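Local coordinates for protein hydrogenase maturation factor (Thermoanaerobacter tengcongensis, PDB 3VTI) that probably takes up a carbamoyl group from HypF and dehydrates it with ATP to a nitrile during the maturation of [NiFe]-hydrogenases, at residues 37-42 and 118-122; 218-223 and 281-287; 66-72 and 125-131; 155-159 and 173-177; 138-143 and 212-218. All coordinates share one frame. Residue numbers count along the deposited sequence, not the author numbering.

The five contacts sample both halves of a PurM-like (AIR synthase-related) chain. Contacts 1 and 3 belong to the N-terminal half: both use strand 120-130, their centres lie about 24 Å apart, their segments alternate along the chain, and both touch a second copy of the protein. Contact 4, its centre about 16 Å from that of contact 1, and contact 2 lie in the C-terminal half. Contact 5 shares Val-218 with contact 2, their centres only about 10 Å apart, because helix 204-216 runs directly into strand 219-223. The sequence loop closed by contact 5 encloses contact 4. Contacts 1 and 2, with centres about 36 Å apart, flank the chain's centre, with the magnesium site of Asp-22, Asp-60 and Asp-199 drawing on both halves.

Contact 1: 37-42 and 118-122; sequences FTVKPL and DRIFI
A strand can stay tied to its neighbour beyond their last backbone pair, here by a lysine, a water and apolar contacts, where strands 30-37 and 120-130 end their antiparallel pairing in the mixed N-terminal sheet. Asp-118 O accepts a hydrogen bond from Lys-40 NZ (chi m, m, t, m) at 2.8 Å; Asp-118 OD2 stands 3.9 Å from Lys-40 NZ, a long salt bridge. Arg-119 has positive phi (74°); its NH1 lies 3.6 Å from Asp-118 OD2, charges only, completing a salt-bridge network, and its CD meets Leu-42 CD1 at 3.7 Å. Strand geometry begins at Ile-120, whose CG2 packs on Leu-42 CD2 at 3.6 Å. A water accepts from Lys-40 NZ (2.7 Å) and donates to Val-39 O (2.8 Å) and Ile-120 O (3.0 Å), bridging the two segments where they part. Phe-121 offers a ring face to Thr-38 CG2, 3.9 Å from the ring centroid, a CH-pi contact, and meets Val-117 of the second subunit. Ile-122 forms the antiparallel hydrogen-bonded pair with Phe-37: Phe-37 N to Ile-122 O is 2.8 Å, and Ile-122 N to Phe-37 O is weak at 3.4 Å. A cis peptide precedes Pro-41. The Phe-37 side chain, about 6 Å from that of magnesium ligand Asp-60, rests on helix 49-60; Ile-122 packs on helix 83-100, and Ile-120 on Ile-77 of strand 66-78.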
# COMPACT_ATOMS: atom_id res chain seq x y z
N PHE C 37 -7.65 -1.78 0.59
CA PHE C 37 -7.69 -3.10 -0.01
C PHE C 37 -6.30 -3.52 -0.48
O PHE C 37 -5.72 -2.90 -1.37
CB PHE C 37 -8.71 -3.12 -1.14
CG PHE C 37 -10.12 -2.88 -0.67
CD1 PHE C 37 -10.95 -3.95 -0.36
CD2 PHE C 37 -10.59 -1.58 -0.48
CE1 PHE C 37 -12.23 -3.75 0.10
CE2 PHE C 37 -11.87 -1.36 -0.01
CZ PHE C 37 -12.70 -2.45 0.28
N THR C 38 -5.78 -4.57 0.15
CA THR C 38 -4.37 -4.93 0.02
C THR C 38 -4.20 -6.40 -0.37
O THR C 38 -3.14 -6.98 -0.20
CB THR C 38 -3.63 -4.66 1.35
OG1 THR C 38 -4.28 -5.38 2.40
CG2 THR C 38 -3.64 -3.18 1.70
N VAL C 39 -5.27 -6.98 -0.92
CA VAL C 39 -5.32 -8.39 -1.28
C VAL C 39 -4.24 -8.78 -2.31
O VAL C 39 -4.02 -8.08 -3.29
CB VAL C 39 -6.73 -8.74 -1.83
CG1 VAL C 39 -6.99 -8.05 -3.17
CG2 VAL C 39 -6.92 -10.24 -1.96
N LYS C 40 -3.55 -9.90 -2.04
CA LYS C 40 -2.71 -10.58 -3.02
C LYS C 40 -3.18 -12.03 -3.13
O LYS C 40 -3.35 -12.70 -2.10
CB LYS C 40 -1.22 -10.52 -2.65
CG LYS C 40 -0.55 -9.15 -2.81
CD LYS C 40 -0.86 -8.49 -4.16
CE LYS C 40 -0.08 -7.22 -4.37
NZ LYS C 40 -0.28 -6.21 -3.31
N PRO C 41 -3.39 -12.53 -4.36
CA PRO C 41 -3.13 -11.87 -5.64
C PRO C 41 -4.22 -10.87 -6.04
O PRO C 41 -5.34 -10.94 -5.53
CB PRO C 41 -3.09 -13.04 -6.62
CG PRO C 41 -4.03 -14.05 -6.04
CD PRO C 41 -4.09 -13.82 -4.55
N LEU C 42 -3.89 -9.96 -6.94
CA LEU C 42 -4.81 -8.90 -7.35
C LEU C 42 -5.97 -9.44 -8.18
O LEU C 42 -7.05 -8.86 -8.20
CB LEU C 42 -4.07 -7.83 -8.15
CG LEU C 42 -2.81 -7.23 -7.52
CD1 LEU C 42 -1.96 -6.56 -8.58
CD2 LEU C 42 -3.16 -6.27 -6.38
N ASP C 118 3.94 -3.15 -2.98
CA ASP C 118 3.76 -4.35 -3.80
C ASP C 118 2.63 -4.11 -4.81
O ASP C 118 1.46 -4.37 -4.53
CB ASP C 118 3.49 -5.59 -2.94
CG ASP C 118 3.64 -6.91 -3.72
OD1 ASP C 118 4.17 -6.91 -4.84
OD2 ASP C 118 3.22 -7.97 -3.18
N ARG C 119 3.00 -3.59 -5.98
CA ARG C 119 2.13 -3.45 -7.14
C ARG C 119 1.08 -2.35 -7.04
O ARG C 119 1.21 -1.33 -7.71
CB ARG C 119 1.48 -4.79 -7.51
CG ARG C 119 2.43 -5.92 -7.89
CD ARG C 119 1.60 -7.18 -7.94
NE ARG C 119 2.36 -8.40 -8.12
CZ ARG C 119 2.39 -9.42 -7.26
NH1 ARG C 119 1.72 -9.37 -6.12
NH2 ARG C 119 3.13 -10.49 -7.54
N ILE C 120 0.05 -2.55 -6.21
CA ILE C 120 -1.06 -1.59 -6.11
C ILE C 120 -1.96 -1.80 -4.88
O ILE C 120 -2.40 -2.92 -4.60
CB ILE C 120 -1.94 -1.60 -7.41
CG1 ILE C 120 -3.07 -0.56 -7.33
CG2 ILE C 120 -2.50 -3.00 -7.69
CD1 ILE C 120 -3.70 -0.24 -8.68
N PHE C 121 -2.20 -0.72 -4.13
CA PHE C 121 -3.25 -0.70 -3.11
C PHE C 121 -4.34 0.28 -3.51
O PHE C 121 -4.08 1.26 -4.22
CB PHE C 121 -2.72 -0.30 -1.73
CG PHE C 121 -1.67 -1.23 -1.18
CD1 PHE C 121 -1.79 -2.61 -1.34
CD2 PHE C 121 -0.59 -0.74 -0.48
CE1 PHE C 121 -0.83 -3.46 -0.84
CE2 PHE C 121 0.37 -1.59 0.03
CZ PHE C 121 0.26 -2.95 -0.16
N ILE C 122 -5.56 0.02 -3.06
CA ILE C 122 -6.68 0.89 -3.32
C ILE C 122 -7.46 1.18 -2.03
O ILE C 122 -7.77 0.26 -1.26
CB ILE C 122 -7.62 0.31 -4.40
CG1 ILE C 122 -6.84 0.04 -5.70
CG2 ILE C 122 -8.79 1.25 -4.68
CD1 ILE C 122 -7.48 -0.99 -6.61
O HOH W 1 -2.83 -5.50 -3.12

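Contact 2: 218-223 and 281-287; sequences VGIKIY and IGEVNDS
Val-218 lays CG2 against Val-284 CG1 at 3.6 Å, just before strand 219-223 starts antiparallel to strand 281-285. The short axes approach to 4.0 Å, with 159° between their directions. Gly-219 and Asn-285 are a hydrogen-bonded pair: Asn-285 N to Gly-219 O is very short at 2.5 Å, Gly-219 N to Asn-285 O weak at 3.4 Å. Ile-220 and Val-284 form the next, non-hydrogen-bonded pair, CA-CA 4.4 Å, their side chains on one face. Lys-221 and Glu-283 are hydrogen-bonded again, Lys-221 N to Glu-283 O at 2.8 Å, with Glu-283 N bonding back to Lys-221 O. These are interior strands of the seven-stranded mixed sheet in the C-terminal half of this PurM-like protein, with 290-293 beyond 219-223 and 146-149 beyond 281-285. On the side of strand 146-149, Ile-281 and Gly-282 both face Val-147, a classic beta bulge. Gly-282 forms an antiparallel non-hydrogen-bonded pair with Ile-222, CA atoms 3.9 Å apart, so close that a CB on Gly-282 would collide with Ile-222 CG2. Tyr-223 N donates to Ile-281 O at 2.8 Å. Ile-222, chi1 p, brings CG2 within 4.1 Å of Ile-281 CD1; Ile-220 and Ile-222 pack on Leu-209 of helix 204-216. On the other face, Lys-221 NZ bonds to Asn-293 and Ser-299, Glu-283 forms a salt bridge with Arg-259, and Asn-285 ND2 donates to Ser-287 OG at 3.1 Å.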
# COMPACT_ATOMS: atom_id res chain seq x y z
N VAL C 218 -24.80 -8.88 24.69
CA VAL C 218 -25.61 -10.10 24.64
C VAL C 218 -24.76 -11.30 24.25
O VAL C 218 -23.56 -11.17 24.02
CB VAL C 218 -26.76 -9.97 23.60
CG1 VAL C 218 -27.74 -8.86 23.98
CG2 VAL C 218 -26.20 -9.76 22.18
N GLY C 219 -25.38 -12.47 24.18
CA GLY C 219 -24.73 -13.66 23.65
C GLY C 219 -25.40 -14.14 22.39
O GLY C 219 -26.49 -13.68 22.06
N ILE C 220 -24.75 -15.05 21.67
CA ILE C 220 -25.32 -15.58 20.43
C ILE C 220 -25.09 -17.09 20.32
O ILE C 220 -23.96 -17.58 20.50
CB ILE C 220 -24.78 -14.86 19.15
CG1 ILE C 220 -25.09 -13.36 19.22
CG2 ILE C 220 -25.43 -15.45 17.90
CD1 ILE C 220 -24.71 -12.58 17.98
N LYS C 221 -26.16 -17.79 20.02
CA LYS C 221 -26.10 -19.19 19.79
C LYS C 221 -26.38 -19.52 18.36
O LYS C 221 -27.40 -19.17 17.83
CB LYS C 221 -27.08 -19.92 20.69
CG LYS C 221 -27.00 -21.41 20.58
CD LYS C 221 -27.57 -22.06 21.80
CE LYS C 221 -26.60 -22.10 22.94
NZ LYS C 221 -26.19 -23.48 23.26
N ILE C 222 -25.45 -20.21 17.74
CA ILE C 222 -25.65 -20.71 16.38
C ILE C 222 -25.71 -22.24 16.29
O ILE C 222 -25.33 -22.96 17.23
CB ILE C 222 -24.63 -20.12 15.37
CG1 ILE C 222 -23.20 -20.55 15.72
CG2 ILE C 222 -24.77 -18.60 15.30
CD1 ILE C 222 -22.14 -20.13 14.69
N TYR C 223 -26.20 -22.73 15.16
CA TYR C 223 -26.45 -24.16 14.97
C TYR C 223 -25.64 -24.71 13.81
O TYR C 223 -25.79 -24.28 12.66
CB TYR C 223 -27.96 -24.43 14.82
CG TYR C 223 -28.72 -24.07 16.08
CD1 TYR C 223 -28.95 -25.03 17.07
CD2 TYR C 223 -29.16 -22.77 16.31
CE1 TYR C 223 -29.63 -24.69 18.26
CE2 TYR C 223 -29.83 -22.42 17.49
CZ TYR C 223 -30.06 -23.39 18.45
OH TYR C 223 -30.72 -23.05 19.61
N ILE C 281 -29.58 -19.08 11.27
CA ILE C 281 -28.44 -19.82 11.83
C ILE C 281 -28.35 -19.84 13.36
O ILE C 281 -27.65 -20.68 13.92
CB ILE C 281 -27.08 -19.35 11.24
CG1 ILE C 281 -26.84 -17.87 11.53
CG2 ILE C 281 -27.00 -19.67 9.74
CD1 ILE C 281 -25.40 -17.42 11.40
N GLY C 282 -29.07 -18.95 14.03
CA GLY C 282 -28.98 -18.87 15.48
C GLY C 282 -29.94 -17.91 16.16
O GLY C 282 -30.91 -17.45 15.55
N GLU C 283 -29.64 -17.63 17.42
CA GLU C 283 -30.49 -16.83 18.31
C GLU C 283 -29.61 -16.02 19.27
O GLU C 283 -28.58 -16.51 19.74
CB GLU C 283 -31.46 -17.74 19.10
CG GLU C 283 -32.62 -16.99 19.76
CD GLU C 283 -33.54 -17.88 20.60
OE1 GLU C 283 -33.08 -18.47 21.61
OE2 GLU C 283 -34.75 -17.96 20.28
N VAL C 284 -30.04 -14.80 19.56
CA VAL C 284 -29.37 -13.92 20.52
C VAL C 284 -29.72 -14.32 21.96
O VAL C 284 -30.90 -14.33 22.36
CB VAL C 284 -29.74 -12.45 20.25
CG1 VAL C 284 -29.15 -11.54 21.31
CG2 VAL C 284 -29.27 -12.03 18.87
N ASN C 285 -28.69 -14.64 22.73
CA ASN C 285 -28.80 -15.16 24.10
C ASN C 285 -28.85 -14.08 25.16
O ASN C 285 -28.64 -12.90 24.89
CB ASN C 285 -27.59 -16.05 24.42
CG ASN C 285 -27.72 -17.45 23.87
OD1 ASN C 285 -28.76 -17.84 23.32
ND2 ASN C 285 -26.66 -18.24 24.03
N ASP C 286 -29.12 -14.53 26.38
CA ASP C 286 -29.04 -13.75 27.59
C ASP C 286 -27.58 -13.78 28.06
O ASP C 286 -27.09 -12.82 28.67
CB ASP C 286 -29.95 -14.39 28.67
CG ASP C 286 -30.47 -13.38 29.69
OD1 ASP C 286 -30.58 -12.18 29.38
OD2 ASP C 286 -30.80 -13.81 30.82
N SER C 287 -26.92 -14.90 27.77
CA SER C 287 -25.53 -15.13 28.15
C SER C 287 -24.68 -14.17 27.36
O SER C 287 -24.99 -13.87 26.21
CB SER C 287 -25.13 -16.57 27.80
OG SER C 287 -25.19 -16.79 26.40

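Contact 3: 66-72 and 125-131; sequences AKPLFLT and SGIGVLY
This is an antiparallel strand pairing inside the mixed sheet of the N-terminal half, strand 66-72 against 125-130, with short axes 4.2 Å apart and 144° between their directions. Ala-66 and Leu-130 open the register as a non-hydrogen-bonded pair (CA-CA 4.1 Å; Ala-66 CB to Leu-130 CD1 4.0 Å). Next, Lys-67 N bonds to Val-129 O and Val-129 N to Lys-67 O, 2.8 Å each. Pro-68 and Gly-128 bring their CA atoms to 3.7 Å. A classic beta bulge follows: Leu-69 N (2.9 Å) and Phe-70 N (3.2 Å) both donate to Ile-127 O, while Ile-127 N donates to Phe-70 O at 2.7 Å. Leu-69, phi/psi -127/-46, shifts the register by one. Thr-72 N reaches Ser-125 O at 2.8 Å. The face that carries Phe-70, Thr-72, Ser-125 and Ile-127 lies against the second subunit: Phe-70 touches its Leu-26, Ile-127 its Ile-30, and Ser-125 OG forms a hydrogen bond with Ser-125 OG of that subunit. Pro-68 and Leu-71 face helix 49-60.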
# COMPACT_ATOMS: atom_id res chain seq x y z
N ALA C 66 -28.94 1.66 4.75
CA ALA C 66 -28.75 2.79 3.85
C ALA C 66 -28.56 2.39 2.40
O ALA C 66 -28.08 1.29 2.10
CB ALA C 66 -27.59 3.65 4.33
N LYS C 67 -28.97 3.29 1.51
CA LYS C 67 -28.68 3.21 0.10
C LYS C 67 -27.35 3.93 -0.16
O LYS C 67 -27.26 5.14 0.05
CB LYS C 67 -29.80 3.89 -0.70
CG LYS C 67 -29.54 4.00 -2.19
CD LYS C 67 -30.79 4.40 -2.96
CE LYS C 67 -30.57 4.22 -4.46
NZ LYS C 67 -29.91 2.91 -4.78
N PRO C 68 -26.32 3.19 -0.59
CA PRO C 68 -25.07 3.87 -0.92
C PRO C 68 -25.21 4.60 -2.25
O PRO C 68 -25.88 4.10 -3.15
CB PRO C 68 -24.07 2.71 -1.03
CG PRO C 68 -24.88 1.55 -1.44
CD PRO C 68 -26.25 1.74 -0.83
N LEU C 69 -24.59 5.78 -2.36
CA LEU C 69 -24.72 6.61 -3.55
C LEU C 69 -23.39 7.04 -4.17
O LEU C 69 -23.22 6.97 -5.39
CB LEU C 69 -25.55 7.87 -3.25
CG LEU C 69 -27.04 7.80 -2.92
CD1 LEU C 69 -27.51 9.14 -2.34
CD2 LEU C 69 -27.89 7.43 -4.15
N PHE C 70 -22.47 7.49 -3.32
CA PHE C 70 -21.23 8.10 -3.80
C PHE C 70 -20.02 7.47 -3.17
O PHE C 70 -20.04 7.09 -1.98
CB PHE C 70 -21.24 9.60 -3.55
CG PHE C 70 -22.46 10.30 -4.09
CD1 PHE C 70 -22.71 10.34 -5.46
CD2 PHE C 70 -23.38 10.89 -3.22
CE1 PHE C 70 -23.85 10.97 -5.97
CE2 PHE C 70 -24.51 11.54 -3.72
CZ PHE C 70 -24.75 11.57 -5.09
N LEU C 71 -18.96 7.35 -3.97
CA LEU C 71 -17.72 6.72 -3.56
C LEU C 71 -16.50 7.54 -3.96
O LEU C 71 -16.51 8.24 -4.97
CB LEU C 71 -17.61 5.32 -4.15
CG LEU C 71 -18.00 4.12 -3.27
CD1 LEU C 71 -19.50 4.00 -3.15
CD2 LEU C 71 -17.38 2.84 -3.82
N THR C 72 -15.45 7.43 -3.16
CA THR C 72 -14.17 7.98 -3.54
C THR C 72 -13.25 6.82 -3.83
O THR C 72 -13.42 5.74 -3.27
CB THR C 72 -13.59 8.85 -2.44
OG1 THR C 72 -13.59 8.10 -1.23
CG2 THR C 72 -14.42 10.13 -2.25
N SER C 125 -13.74 5.28 -0.11
CA SER C 125 -14.70 5.75 0.89
C SER C 125 -16.08 5.82 0.28
O SER C 125 -16.22 5.91 -0.95
CB SER C 125 -14.30 7.11 1.46
OG SER C 125 -12.97 7.07 1.95
N GLY C 126 -17.11 5.80 1.12
CA GLY C 126 -18.47 5.74 0.63
C GLY C 126 -19.42 6.62 1.41
O GLY C 126 -19.26 6.78 2.62
N ILE C 127 -20.40 7.17 0.70
CA ILE C 127 -21.50 7.92 1.30
C ILE C 127 -22.81 7.25 0.93
O ILE C 127 -23.07 6.96 -0.24
CB ILE C 127 -21.46 9.41 0.87
CG1 ILE C 127 -20.61 10.20 1.85
CG2 ILE C 127 -22.85 10.04 0.82
CD1 ILE C 127 -20.41 11.63 1.45
N GLY C 128 -23.64 6.99 1.93
CA GLY C 128 -24.99 6.48 1.70
C GLY C 128 -26.04 7.28 2.44
O GLY C 128 -25.72 8.03 3.36
N VAL C 129 -27.30 7.13 2.04
CA VAL C 129 -28.41 7.80 2.71
C VAL C 129 -29.34 6.76 3.33
O VAL C 129 -29.71 5.77 2.69
CB VAL C 129 -29.17 8.77 1.74
CG1 VAL C 129 -29.89 8.01 0.63
CG2 VAL C 129 -30.15 9.67 2.50
N LEU C 130 -29.69 7.00 4.59
CA LEU C 130 -30.55 6.10 5.38
C LEU C 130 -31.98 6.02 4.82
O LEU C 130 -32.57 7.03 4.45
CB LEU C 130 -30.60 6.60 6.82
CG LEU C 130 -30.32 5.60 7.95
CD1 LEU C 130 -28.90 5.07 7.88
CD2 LEU C 130 -30.57 6.25 9.30
N TYR C 131 -32.53 4.81 4.78
CA TYR C 131 -33.96 4.63 4.49
C TYR C 131 -34.84 5.16 5.61
O TYR C 131 -34.39 5.32 6.75
CB TYR C 131 -34.29 3.17 4.22
CG TYR C 131 -33.59 2.63 3.01
CD1 TYR C 131 -34.08 2.88 1.73
CD2 TYR C 131 -32.43 1.87 3.14
CE1 TYR C 131 -33.44 2.38 0.60
CE2 TYR C 131 -31.77 1.36 2.02
CZ TYR C 131 -32.28 1.62 0.76
OH TYR C 131 -31.62 1.12 -0.34

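Contact 4: 155-159 and 173-177; sequences DHGMA and IFSDV
How a helix's first turn can be fitted to a following loop is illustrated by 155-159, helical throughout, against the irregular 173-177, extended through Ser-175. His-156 and Ser-175 come closest in backbone, CA-CA 4.2 Å. With chi1 t and chi2 85°, His-156 directs ND1 to Ser-175 OG, itself chi1 t, in a 2.7 Å hydrogen bond that either partner could donate; the hydroxyl lies near the imidazole plane, though its place in the model is less sure. Ile-173, chi1 m, sends its two branches along the helix: CD1 touches Met-158 CG at 3.6 Å, and CG2 rests 3.8 Å from Ala-159 CB. The small Ala-159 lets the loop backbone come near, its CB 3.5 Å from Ser-175 N. The end of Met-158 (t, p, p) leads away from the loop, and the side chain touches Ala-236 and Cys-237 of helix 231-240. Asp-155, chi1 m, and Asp-176, chi1 p, meet through their CB atoms at 3.8 Å; their carboxylates are engaged elsewhere, Asp-155 with Thr-152, Asp-176 with the backbone N of Glu-250 and in a salt bridge with Lys-252. His-156 also meets the Phe-44 ring with planes near 90°. The result is a buried helix-to-loop junction in the C-terminal half of the PurM-like fold, close to its seam with the N-terminal half through Phe-44 and Leu-52, and with the Asp-176 side chain about 9 Å from that of the magnesium ligand Asp-199.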
# COMPACT_ATOMS: atom_id res chain seq x y z
N ASP C 155 -16.29 -18.45 1.48
CA ASP C 155 -15.92 -18.45 0.08
C ASP C 155 -14.66 -17.66 -0.24
O ASP C 155 -13.67 -18.22 -0.71
CB ASP C 155 -17.08 -17.92 -0.76
CG ASP C 155 -18.15 -18.95 -0.97
OD1 ASP C 155 -19.00 -19.14 -0.07
OD2 ASP C 155 -18.12 -19.58 -2.04
N HIS C 156 -14.72 -16.36 0.02
CA HIS C 156 -13.63 -15.46 -0.33
C HIS C 156 -12.32 -15.88 0.35
O HIS C 156 -11.30 -16.09 -0.32
CB HIS C 156 -13.98 -14.03 0.03
CG HIS C 156 -12.91 -13.05 -0.33
ND1 HIS C 156 -12.80 -12.49 -1.58
CD2 HIS C 156 -11.89 -12.54 0.40
CE1 HIS C 156 -11.77 -11.67 -1.61
NE2 HIS C 156 -11.20 -11.68 -0.42
N GLY C 157 -12.35 -16.02 1.68
CA GLY C 157 -11.20 -16.46 2.45
C GLY C 157 -10.50 -17.68 1.88
O GLY C 157 -9.28 -17.69 1.73
N MET C 158 -11.27 -18.71 1.56
CA MET C 158 -10.66 -19.92 1.03
C MET C 158 -10.19 -19.73 -0.41
O MET C 158 -9.19 -20.31 -0.81
CB MET C 158 -11.59 -21.13 1.17
CG MET C 158 -10.92 -22.47 0.85
SD MET C 158 -9.33 -22.76 1.68
CE MET C 158 -9.87 -23.16 3.34
N ALA C 159 -10.89 -18.91 -1.18
CA ALA C 159 -10.53 -18.68 -2.58
C ALA C 159 -9.17 -17.99 -2.73
O ALA C 159 -8.32 -18.47 -3.48
CB ALA C 159 -11.64 -17.89 -3.31
N ILE C 173 -12.26 -23.14 -5.95
CA ILE C 173 -13.09 -22.29 -5.12
C ILE C 173 -13.05 -20.86 -5.64
O ILE C 173 -11.97 -20.32 -5.88
CB ILE C 173 -12.68 -22.37 -3.62
CG1 ILE C 173 -13.08 -23.73 -3.05
CG2 ILE C 173 -13.35 -21.27 -2.80
CD1 ILE C 173 -12.19 -24.25 -1.97
N PHE C 174 -14.23 -20.28 -5.81
CA PHE C 174 -14.38 -18.91 -6.30
C PHE C 174 -14.77 -17.97 -5.17
O PHE C 174 -15.49 -18.35 -4.25
CB PHE C 174 -15.45 -18.86 -7.39
CG PHE C 174 -15.05 -19.56 -8.65
CD1 PHE C 174 -15.21 -20.94 -8.79
CD2 PHE C 174 -14.48 -18.84 -9.71
CE1 PHE C 174 -14.83 -21.59 -9.96
CE2 PHE C 174 -14.09 -19.49 -10.89
CZ PHE C 174 -14.27 -20.86 -11.01
N SER C 175 -14.27 -16.74 -5.27
CA SER C 175 -14.64 -15.68 -4.35
C SER C 175 -16.10 -15.28 -4.56
O SER C 175 -16.65 -15.47 -5.64
CB SER C 175 -13.74 -14.48 -4.54
OG SER C 175 -14.12 -13.43 -3.69
N ASP C 176 -16.71 -14.73 -3.52
CA ASP C 176 -18.13 -14.41 -3.54
C ASP C 176 -18.39 -12.91 -3.70
O ASP C 176 -19.52 -12.47 -3.52
CB ASP C 176 -18.82 -14.94 -2.28
CG ASP C 176 -18.32 -14.25 -1.00
OD1 ASP C 176 -17.24 -13.63 -1.01
OD2 ASP C 176 -19.01 -14.35 0.04
N VAL C 177 -17.34 -12.14 -4.01
CA VAL C 177 -17.41 -10.68 -4.13
C VAL C 177 -18.66 -10.23 -4.85
O VAL C 177 -18.91 -10.62 -6.00
CB VAL C 177 -16.20 -10.08 -4.88
CG1 VAL C 177 -16.09 -8.58 -4.61
CG2 VAL C 177 -14.94 -10.77 -4.47

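Contact 5: 138-143 and 212-218; sequences IKNAKP and ISKMSGV
Ile-138, Met-215 and Ala-141 bury the most surface where the loop between strands 120-130 and 146-149 packs on the C-terminal turn of helix 204-216. Ile-138 places CD1 3.8 Å from Met-215 CB and CG2 4.3 Å from Ile-212 CG1; its N is hydrogen-bonded to Glu-21. Met-215, chi1 and chi2 both m, points its CB toward the loop, while the end of its side chain leads away. Ala-141 directs CB into the groove between Ile-212 CG2 (3.7 Å) and Val-218 CG2 (4.1 Å); Pro-143 CD extends the apolar contact to Val-218 CG1 at 4.0 Å. Residues 138-140 have turn-like angles (psi near 0°), and 141-143 are extended. Ser-216, chi1 m, fits into this bend: its OG donates to Ile-138 O at 2.8 Å and accepts from Ala-141 N at 2.8 Å. Gly-217, with positive phi (67°), is the first residue to leave helical phi/psi, and Ser-213 OG donates to Val-218 O at 2.8 Å. The Ile-138 side chain lies about 5 Å from that of the magnesium ligand Asp-22. One hydroxyl thus satisfies two backbone groups of an irregular loop, while apolar side chains supply most of the remaining contact, so the loop is held without any charge pairing across it.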
# COMPACT_ATOMS: atom_id res chain seq x y z
N ILE C 138 -24.56 -2.23 15.51
CA ILE C 138 -24.05 -3.41 16.27
C ILE C 138 -24.47 -3.43 17.72
O ILE C 138 -24.23 -4.41 18.41
CB ILE C 138 -22.48 -3.57 16.28
CG1 ILE C 138 -21.77 -2.25 15.97
CG2 ILE C 138 -22.01 -4.72 15.40
CD1 ILE C 138 -21.80 -1.29 17.11
N LYS C 139 -25.06 -2.33 18.19
CA LYS C 139 -25.56 -2.23 19.57
C LYS C 139 -27.02 -2.66 19.76
O LYS C 139 -27.52 -2.67 20.88
CB LYS C 139 -25.39 -0.79 20.08
CG LYS C 139 -24.01 -0.50 20.64
CD LYS C 139 -23.71 1.00 20.67
CE LYS C 139 -23.28 1.50 19.29
NZ LYS C 139 -23.30 2.99 19.22
N ASN C 140 -27.69 -3.03 18.67
CA ASN C 140 -29.15 -3.17 18.65
C ASN C 140 -29.71 -4.57 18.91
O ASN C 140 -30.92 -4.74 18.94
CB ASN C 140 -29.74 -2.63 17.33
CG ASN C 140 -29.82 -1.10 17.31
OD1 ASN C 140 -29.48 -0.42 18.28
ND2 ASN C 140 -30.29 -0.56 16.19
N ALA C 141 -28.84 -5.56 19.10
CA ALA C 141 -29.32 -6.91 19.37
C ALA C 141 -29.85 -7.05 20.81
O ALA C 141 -29.18 -6.66 21.77
CB ALA C 141 -28.23 -7.92 19.08
N LYS C 142 -31.07 -7.59 20.92
CA LYS C 142 -31.70 -7.94 22.20
C LYS C 142 -31.92 -9.46 22.27
O LYS C 142 -32.11 -10.09 21.23
CB LYS C 142 -33.06 -7.24 22.38
CG LYS C 142 -33.10 -5.72 22.18
CD LYS C 142 -32.36 -4.95 23.27
CE LYS C 142 -32.48 -3.44 23.05
NZ LYS C 142 -31.30 -2.67 23.57
N PRO C 143 -31.90 -10.05 23.49
CA PRO C 143 -32.20 -11.48 23.62
C PRO C 143 -33.58 -11.84 23.04
O PRO C 143 -34.57 -11.15 23.32
CB PRO C 143 -32.20 -11.71 25.13
CG PRO C 143 -31.33 -10.63 25.66
CD PRO C 143 -31.58 -9.45 24.79
N ILE C 212 -21.03 -8.28 17.77
CA ILE C 212 -22.42 -8.08 18.15
C ILE C 212 -22.58 -8.29 19.65
O ILE C 212 -23.23 -7.49 20.33
CB ILE C 212 -23.39 -9.02 17.38
CG1 ILE C 212 -23.37 -8.73 15.87
CG2 ILE C 212 -24.80 -8.87 17.93
CD1 ILE C 212 -23.98 -9.84 15.02
N SER C 213 -21.98 -9.37 20.16
CA SER C 213 -21.99 -9.68 21.60
C SER C 213 -21.41 -8.57 22.47
O SER C 213 -22.03 -8.16 23.45
CB SER C 213 -21.24 -10.97 21.88
OG SER C 213 -22.11 -12.09 21.79
N LYS C 214 -20.22 -8.12 22.11
CA LYS C 214 -19.54 -7.06 22.85
C LYS C 214 -20.41 -5.80 22.91
O LYS C 214 -20.72 -5.30 23.99
CB LYS C 214 -18.17 -6.76 22.22
CG LYS C 214 -17.31 -5.79 22.99
CD LYS C 214 -16.02 -5.46 22.23
CE LYS C 214 -15.27 -4.31 22.91
NZ LYS C 214 -13.95 -4.00 22.25
N MET C 215 -20.82 -5.32 21.74
CA MET C 215 -21.47 -4.01 21.63
C MET C 215 -22.93 -4.00 22.07
O MET C 215 -23.39 -3.02 22.66
CB MET C 215 -21.32 -3.46 20.21
CG MET C 215 -19.87 -3.18 19.80
SD MET C 215 -19.14 -1.71 20.57
CE MET C 215 -18.46 -2.37 22.08
N SER C 216 -23.66 -5.08 21.78
CA SER C 216 -25.04 -5.20 22.23
C SER C 216 -25.12 -5.67 23.67
O SER C 216 -26.16 -5.52 24.31
CB SER C 216 -25.83 -6.15 21.32
OG SER C 216 -26.20 -5.52 20.10
N GLY C 217 -24.03 -6.23 24.19
CA GLY C 217 -24.01 -6.76 25.54
C GLY C 217 -24.92 -7.98 25.66
O GLY C 217 -25.70 -8.09 26.61
N VAL C 218 -24.80 -8.88 24.69
CA VAL C 218 -25.61 -10.10 24.64
C VAL C 218 -24.76 -11.30 24.25
O VAL C 218 -23.56 -11.17 24.02
CB VAL C 218 -26.76 -9.97 23.60
CG1 VAL C 218 -27.74 -8.86 23.98
CG2 VAL C 218 -26.20 -9.76 22.18